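Local coordinates for protein YSC84 (Saccharomyces cerevisiae, PDB 2A08), which helps organise the actin cytoskeleton and is needed for fluid-phase endocytosis and vesicle trafficking, this chain being its SH3 domain, at residues D26-L31 with G43-K48. Sequence-based numbering, arbitrary orientation.
Sequences DVITIL and GRTNGK
T29 and R44 face each other as an antiparallel hydrogen-bonded pair, T29 N donating to R44 O and R44 N to T29 O, each at 2.9 Å. Their side chains leave the sheet on the same face, opposite to the one that carries I30. Along R44, CB lies 4.1 Å from T29 O, CG stands anti to the backbone N (chi1 177°), and a bend at chi3 (65°) turns the guanidinium toward strand 27-30. NE donates to a water that also hydrogen-bonds T29 OG1, while L31 CD2 sits over the centre of one guanidinium face, 4.2 Å from CZ. NH1 adds a long, weak ion pair with E49. L31 also lays CG and CD1 against the backbone of G43, where a beta-carbon would clash with I28 CG2.

On the opposite face from T29, the buried I28 uses both branches: CG2 packs 4.0 Å from G43 CA, and CD1 reaches T45, 3.6 Å from both CB and CG2. An alanine in place of I28 would probably open a gap beside T45 and G43 and deprive L20, F22 and F52 of a packing partner. T45 turns OG1 anti to its backbone N (chi1 -170°), which places the hydroxyl 3.1 Å from V27 O. A second water accepts from T45 OG1 and donates to D26 OD2, and in one conformer of N46 also to its OD1, tying T45 to the residue just ahead of strand 27-30; D26 OD2 is also held by K23 N. The chain then reverses in a type I' turn, T45 to K48, with both N46 and G47 at positive phi. The hairpin of strands 27-30 and 40-45, continued through this tight turn into 48-53, is the antiparallel core meander of the SH3 fold.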
# COMPACT_ATOMS: atom_id res chain seq x y z
N ASP A 26 8.33 2.65 4.35
CA ASP A 26 8.37 2.70 2.88
C ASP A 26 7.32 3.68 2.35
O ASP A 26 6.25 3.86 2.94
CB ASP A 26 8.08 1.31 2.27
CG ASP A 26 9.18 0.31 2.46
OD1 ASP A 26 10.31 0.64 2.91
OD2 ASP A 26 8.98 -0.90 2.13
N VAL A 27 7.64 4.32 1.24
CA VAL A 27 6.73 5.23 0.56
C VAL A 27 6.09 4.46 -0.61
O VAL A 27 6.77 4.06 -1.55
CB VAL A 27 7.42 6.54 0.15
CG1 VAL A 27 6.47 7.41 -0.59
CG2 VAL A 27 7.97 7.26 1.37
N ILE A 28 4.78 4.26 -0.50
CA ILE A 28 3.96 3.49 -1.44
C ILE A 28 3.27 4.48 -2.40
O ILE A 28 2.62 5.41 -1.96
CB ILE A 28 2.89 2.67 -0.67
CG1 ILE A 28 3.51 1.84 0.48
CG2 ILE A 28 2.01 1.86 -1.63
CD1 ILE A 28 4.69 1.05 0.20
N THR A 29 3.43 4.26 -3.69
CA THR A 29 2.70 5.00 -4.69
C THR A 29 1.33 4.35 -4.80
O THR A 29 1.26 3.14 -4.98
CB THR A 29 3.41 4.90 -6.01
OG1 THR A 29 4.64 5.63 -5.94
CG2 THR A 29 2.59 5.50 -7.14
N ILE A 30 0.25 5.11 -4.66
CA ILE A 30 -1.08 4.59 -4.77
C ILE A 30 -1.53 4.56 -6.23
O ILE A 30 -1.65 5.59 -6.87
CB ILE A 30 -2.09 5.44 -3.97
CG1 ILE A 30 -1.67 5.62 -2.50
CG2 ILE A 30 -3.46 4.85 -4.12
CD1 ILE A 30 -1.58 4.38 -1.74
N LEU A 31 -1.74 3.36 -6.76
CA LEU A 31 -2.27 3.17 -8.11
C LEU A 31 -3.79 3.37 -8.13
O LEU A 31 -4.33 4.00 -9.05
CB LEU A 31 -1.88 1.78 -8.66
CG LEU A 31 -0.36 1.50 -8.72
CD1 LEU A 31 -0.11 0.19 -9.42
CD2 LEU A 31 0.42 2.62 -9.41
N GLY A 43 -1.09 -0.54 -4.81
CA GLY A 43 0.10 0.29 -4.79
C GLY A 43 1.31 -0.30 -5.43
O GLY A 43 1.32 -1.43 -5.94
N ARG A 44 2.36 0.52 -5.42
CA ARG A 44 3.66 0.20 -6.04
C ARG A 44 4.76 0.68 -5.11
O ARG A 44 4.69 1.80 -4.65
CB ARG A 44 3.77 0.94 -7.37
CG ARG A 44 5.11 0.77 -8.13
CD ARG A 44 4.97 1.16 -9.63
NE ARG A 44 4.66 2.59 -9.87
CZ ARG A 44 4.21 3.12 -11.04
NH1 ARG A 44 3.89 2.37 -12.09
NH2 ARG A 44 4.01 4.43 -11.12
N THR A 45 5.80 -0.10 -4.86
CA THR A 45 6.99 0.43 -4.19
C THR A 45 8.20 -0.42 -4.59
O THR A 45 8.07 -1.62 -4.72
CB THR A 45 6.75 0.48 -2.65
OG1 THR A 45 7.80 1.20 -2.00
CG2 THR A 45 6.75 -0.88 -2.03
N ASN A 46 9.31 0.26 -4.85
CA ASN A 46 10.57 -0.36 -5.28
C ASN A 46 10.39 -1.47 -6.37
O ASN A 46 10.94 -2.57 -6.26
CB ASN A 46 11.33 -0.92 -4.06
CG ASN A 46 11.67 0.16 -3.00
OD1 ASN A 46 11.56 -0.08 -1.78
ND2 ASN A 46 12.10 1.33 -3.45
N GLY A 47 9.60 -1.15 -7.40
CA GLY A 47 9.46 -1.98 -8.58
C GLY A 47 8.47 -3.14 -8.55
O GLY A 47 8.39 -3.94 -9.49
N LYS A 48 7.70 -3.22 -7.47
CA LYS A 48 6.64 -4.21 -7.39
C LYS A 48 5.32 -3.58 -7.06
O LYS A 48 5.27 -2.46 -6.60
CB LYS A 48 6.98 -5.23 -6.35
CG LYS A 48 8.14 -6.12 -6.77
CD LYS A 48 8.57 -7.06 -5.65
CE LYS A 48 8.90 -6.30 -4.36
NZ LYS A 48 10.28 -6.54 -3.82
O HOH W 1 9.46 -1.25 -0.56
O HOH W 2 6.08 4.53 -8.20